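Local coordinates for protein EmGH1 (Erythrobacter marinus, PDB 5Z87) that probably hydrolyses beta-glucosidic bonds, and perhaps beta-xylosides and alpha-L-arabinofuranosides, as a family 3 glycoside hydrolase, at residues 434-439 with 522-527; 763-768 with 779-784. All blocks are in the same frame, centred on the assembly; numbering follows the deposited sequence.

Interactions 1 and 2 follow each other along the chain and lie in different sheets, their centres about 55 Å apart and their nearest atoms about 40 Å apart. Interaction 1 belongs to the glycosyl hydrolase family 3 C-terminal domain, where strands 436-440 and 527-533 are neighbours in a six-stranded mixed sheet. Interaction 2 comes later and pairs strands 764-771 and 778-784, the hairpin with which the chain ends, in the sheet of the fibronectin type III-like region. The first is a parallel join between segments far apart in sequence, the second an antiparallel join across a short connection. Neither is touched by the other protein chain of the assembly, so each builds the fold of its own subunit.

Interaction 1: 434-439 with 522-527; sequences VRKMLV and AQDCDV
The carboxylate of D526 grips two successive backbone N-H groups where segment 434-439 enters its strand. D526 OD2 takes R435 N at 3.0 Å with an almost straight N-H...O angle of 176°, and D526 OD1 takes K436 N at 2.8 Å; each oxygen uses its syn lone pair. CG of D526 stands between its own backbone N and carbonyl carbon (chi1 40°), and from there the carboxylate oxygens meet the two N-H groups. D526 N gives a weak bond to K436 O, and one residue further on the parallel pairing is under way, L438 N donating to V527 O at 2.8 Å.

The side chain of K436 passes D526, C525 and D524 in turn. Its CB lies near D526 OD1 and D524 O, K436 CG sits 4.0 Å from C525 SG, and CD and CE pass close to D524 OD1. CG is anti to the backbone N (chi1 -166°) and the chain stays extended as far as CE. K436 NZ is modelled in a salt bridge with D524 OD1 at a separation too short to be trusted in detail, and pairs also with E478 on strand 476-480, so it probably lies between two carboxylates.

Deeper in, L438 packs against the two end residues of the type I turn from A522 to C525. L438 CB rests against C525 SG at 3.7 Å, while CD2 reaches A522 CB. M437 goes to the face shared with V527, where M437 CG meets V527 CG1 at 4.3 Å; helix 462-473 packs on M437 through L466. V434 CG2 touches V527 CG2, the two side chains crossing at about a right angle.

The loop from helix 508-522 thus delivers its chain alongside strand 436-440 as a parallel neighbour, an arrangement typical of the alpha/beta sandwich formed by the C-terminal domain of family 3 glycoside hydrolases.

Interaction 2: 763-768 with 779-784; sequences PGEIVI and ETRITL
G764 and L784 open a regular antiparallel ladder, each giving its N-H to the other's carbonyl oxygen. The same two-way bonding recurs at I766 with I782 and at I768 with T780, with I766 N to I782 O at 2.8 Å. E765 with T783 and V767 with R781 form the non-hydrogen-bonded pairs between them. The strand axes approach to 4.5 Å, their directions 148° apart. This is the C-terminal beta hairpin of the fibronectin type III-like region; strand 703-713, whose D713 belongs to a magnesium site, flanks strand 764-771.

The face bearing I766, I768, I782 and L784 is mainly apolar, with T780 also on it, its CG2 against I768 CB. I766 CG1 meets L784 CG at 3.8 Å, and I768 CD1 meets I782 CG1 at 4.0 Å. F750 of helix 747-750 packs on I766, I782 and L784.

The other face carries charge. CG of E765, anti to its backbone N (chi1 176°), lies near I782 O. E765 OE2 reaches R781 NE at 3.2 Å in a salt bridge with a weak, bent hydrogen bond. The oxygen lies in the guanidinium plane, at its edge, and the carboxylate and guanidinium planes are 74° apart. Replacing E765 by an alanine would probably leave R781 NE without this carboxylate and the hydroxyl of S714 without the bond it shares with OE1. V767 lies side by side with R781; V767 CG2 stands 3.7 Å above the plane of the R781 guanidinium, offset toward its rim, while CG1 packs against E779 CD.

Interaction 1: 434-439 with 522-527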
# COMPACT_ATOMS: atom_id res chain seq x y z
N VAL A 434 32.29 -35.02 10.83
CA VAL A 434 32.74 -33.64 10.93
C VAL A 434 34.00 -33.61 11.77
O VAL A 434 34.09 -34.30 12.79
CB VAL A 434 31.64 -32.74 11.53
CG1 VAL A 434 32.16 -31.32 11.78
CG2 VAL A 434 30.41 -32.71 10.63
N ARG A 435 34.99 -32.82 11.35
CA ARG A 435 36.19 -32.63 12.15
C ARG A 435 36.29 -31.24 12.75
O ARG A 435 36.44 -31.10 13.96
CB ARG A 435 37.45 -32.95 11.32
CG ARG A 435 38.71 -32.26 11.86
CD ARG A 435 40.02 -32.74 11.22
NE ARG A 435 40.52 -31.83 10.18
CZ ARG A 435 40.88 -30.56 10.37
NH1 ARG A 435 40.82 -30.00 11.57
NH2 ARG A 435 41.31 -29.84 9.34
N LYS A 436 36.21 -30.18 11.94
CA LYS A 436 36.38 -28.82 12.44
C LYS A 436 35.36 -27.90 11.79
O LYS A 436 35.45 -27.62 10.59
CB LYS A 436 37.80 -28.31 12.19
CG LYS A 436 38.14 -27.07 12.98
CD LYS A 436 39.54 -26.57 12.66
CE LYS A 436 40.00 -25.53 13.66
NZ LYS A 436 40.04 -24.15 13.09
N MET A 437 34.40 -27.42 12.58
CA MET A 437 33.31 -26.58 12.10
C MET A 437 33.54 -25.13 12.51
O MET A 437 33.79 -24.85 13.69
CB MET A 437 31.97 -27.07 12.64
CG MET A 437 30.85 -26.06 12.49
SD MET A 437 29.40 -26.46 13.47
CE MET A 437 28.88 -28.04 12.82
N LEU A 438 33.48 -24.22 11.54
CA LEU A 438 33.50 -22.78 11.81
C LEU A 438 32.06 -22.28 11.99
O LEU A 438 31.23 -22.45 11.09
CB LEU A 438 34.16 -22.02 10.67
CG LEU A 438 33.99 -20.50 10.72
CD1 LEU A 438 34.77 -19.90 11.90
CD2 LEU A 438 34.40 -19.85 9.42
N VAL A 439 31.78 -21.69 13.15
CA VAL A 439 30.51 -21.02 13.41
C VAL A 439 30.77 -19.53 13.34
O VAL A 439 31.54 -18.99 14.15
CB VAL A 439 29.93 -21.43 14.78
CG1 VAL A 439 28.60 -20.73 15.04
CG2 VAL A 439 29.74 -22.94 14.83
N ALA A 522 38.55 -20.02 8.19
CA ALA A 522 37.75 -21.06 7.55
C ALA A 522 38.59 -22.07 6.76
O ALA A 522 38.08 -23.15 6.44
CB ALA A 522 36.70 -20.42 6.64
N GLN A 523 39.85 -21.75 6.46
CA GLN A 523 40.64 -22.58 5.55
C GLN A 523 40.82 -24.00 6.09
O GLN A 523 40.83 -24.96 5.31
CB GLN A 523 42.00 -21.93 5.31
CG GLN A 523 41.93 -20.52 4.76
CD GLN A 523 41.39 -20.46 3.33
OE1 GLN A 523 41.23 -21.49 2.66
NE2 GLN A 523 41.07 -19.24 2.87
N ASP A 524 40.94 -24.15 7.40
CA ASP A 524 41.14 -25.46 8.01
C ASP A 524 39.83 -26.12 8.45
O ASP A 524 39.87 -27.21 9.03
CB ASP A 524 42.11 -25.36 9.19
CG ASP A 524 41.85 -24.13 10.05
OD1 ASP A 524 41.05 -24.22 11.00
OD2 ASP A 524 42.45 -23.07 9.77
N CYS A 525 38.68 -25.50 8.18
CA CYS A 525 37.40 -26.04 8.61
C CYS A 525 36.72 -26.75 7.44
O CYS A 525 36.69 -26.23 6.33
CB CYS A 525 36.51 -24.92 9.14
SG CYS A 525 37.25 -24.02 10.54
N ASP A 526 36.19 -27.95 7.71
CA ASP A 526 35.46 -28.68 6.68
C ASP A 526 33.99 -28.31 6.60
O ASP A 526 33.36 -28.58 5.57
CB ASP A 526 35.58 -30.20 6.90
CG ASP A 526 35.50 -30.59 8.35
OD1 ASP A 526 36.20 -29.95 9.15
OD2 ASP A 526 34.75 -31.53 8.68
N VAL A 527 33.42 -27.69 7.64
CA VAL A 527 32.04 -27.23 7.66
C VAL A 527 31.99 -25.78 8.13
O VAL A 527 32.65 -25.43 9.12
CB VAL A 527 31.16 -28.11 8.57
CG1 VAL A 527 29.75 -27.54 8.66
CG2 VAL A 527 31.13 -29.53 8.06

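Interaction 2: 763-768 with 779-784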
# COMPACT_ATOMS: atom_id res chain seq x y z
N PRO A 763 -25.21 -19.80 -3.29
CA PRO A 763 -25.15 -20.98 -4.16
C PRO A 763 -24.03 -20.84 -5.16
O PRO A 763 -23.71 -19.73 -5.61
CB PRO A 763 -26.52 -20.99 -4.85
CG PRO A 763 -27.38 -20.08 -4.04
CD PRO A 763 -26.46 -19.05 -3.47
N GLY A 764 -23.42 -21.97 -5.52
CA GLY A 764 -22.38 -21.98 -6.52
C GLY A 764 -21.17 -22.79 -6.08
O GLY A 764 -21.12 -23.38 -5.01
N GLU A 765 -20.15 -22.76 -6.94
CA GLU A 765 -19.02 -23.67 -6.85
C GLU A 765 -18.01 -23.22 -5.80
O GLU A 765 -17.71 -22.03 -5.67
CB GLU A 765 -18.33 -23.77 -8.21
CG GLU A 765 -17.09 -24.62 -8.21
CD GLU A 765 -16.35 -24.52 -9.54
OE1 GLU A 765 -15.65 -23.50 -9.77
OE2 GLU A 765 -16.50 -25.47 -10.34
N ILE A 766 -17.47 -24.19 -5.07
CA ILE A 766 -16.32 -23.98 -4.21
C ILE A 766 -15.23 -24.94 -4.66
O ILE A 766 -15.50 -26.13 -4.86
CB ILE A 766 -16.64 -24.22 -2.72
CG1 ILE A 766 -17.88 -23.41 -2.29
CG2 ILE A 766 -15.40 -23.92 -1.88
CD1 ILE A 766 -17.63 -21.89 -2.15
N VAL A 767 -14.02 -24.41 -4.86
CA VAL A 767 -12.85 -25.23 -5.13
C VAL A 767 -12.17 -25.50 -3.80
O VAL A 767 -11.93 -24.58 -3.02
CB VAL A 767 -11.88 -24.52 -6.10
CG1 VAL A 767 -10.72 -25.45 -6.50
CG2 VAL A 767 -12.61 -24.04 -7.34
N ILE A 768 -11.91 -26.77 -3.51
CA ILE A 768 -11.25 -27.19 -2.28
C ILE A 768 -9.86 -27.69 -2.65
O ILE A 768 -9.73 -28.52 -3.55
CB ILE A 768 -12.05 -28.27 -1.53
CG1 ILE A 768 -13.37 -27.69 -1.01
CG2 ILE A 768 -11.24 -28.83 -0.38
CD1 ILE A 768 -14.32 -28.75 -0.53
N GLU A 779 -6.85 -30.38 -6.13
CA GLU A 779 -8.13 -29.76 -5.87
C GLU A 779 -9.28 -30.68 -6.24
O GLU A 779 -9.12 -31.67 -6.96
CB GLU A 779 -8.26 -28.42 -6.62
CG GLU A 779 -8.01 -28.49 -8.11
CD GLU A 779 -8.27 -27.16 -8.82
OE1 GLU A 779 -9.24 -27.09 -9.60
OE2 GLU A 779 -7.51 -26.19 -8.59
N THR A 780 -10.45 -30.34 -5.70
CA THR A 780 -11.71 -30.96 -6.04
C THR A 780 -12.77 -29.87 -5.94
O THR A 780 -12.54 -28.83 -5.32
CB THR A 780 -12.03 -32.14 -5.12
OG1 THR A 780 -13.20 -32.81 -5.59
CG2 THR A 780 -12.26 -31.64 -3.67
N ARG A 781 -13.92 -30.10 -6.56
CA ARG A 781 -14.94 -29.07 -6.67
C ARG A 781 -16.26 -29.55 -6.09
O ARG A 781 -16.73 -30.63 -6.44
CB ARG A 781 -15.13 -28.66 -8.12
CG ARG A 781 -13.99 -27.82 -8.63
CD ARG A 781 -14.08 -27.64 -10.12
NE ARG A 781 -13.41 -26.42 -10.52
CZ ARG A 781 -12.09 -26.29 -10.58
NH1 ARG A 781 -11.32 -27.33 -10.29
NH2 ARG A 781 -11.55 -25.14 -10.94
N ILE A 782 -16.86 -28.72 -5.25
CA ILE A 782 -18.20 -28.99 -4.74
C ILE A 782 -19.11 -27.83 -5.12
O ILE A 782 -18.66 -26.74 -5.50
CB ILE A 782 -18.20 -29.20 -3.21
CG1 ILE A 782 -17.73 -27.92 -2.52
CG2 ILE A 782 -17.31 -30.39 -2.85
CD1 ILE A 782 -18.65 -27.47 -1.40
N THR A 783 -20.41 -28.08 -5.02
CA THR A 783 -21.44 -27.09 -5.30
C THR A 783 -22.27 -26.86 -4.05
O THR A 783 -22.70 -27.82 -3.40
CB THR A 783 -22.33 -27.54 -6.46
OG1 THR A 783 -21.53 -27.66 -7.64
CG2 THR A 783 -23.44 -26.53 -6.72
N LEU A 784 -22.48 -25.60 -3.70
CA LEU A 784 -23.44 -25.24 -2.67
C LEU A 784 -24.78 -24.99 -3.33
O LEU A 784 -24.86 -24.30 -4.36
CB LEU A 784 -22.99 -23.99 -1.90
CG LEU A 784 -21.57 -23.95 -1.34
CD1 LEU A 784 -21.31 -22.63 -0.61
CD2 LEU A 784 -21.31 -25.13 -0.42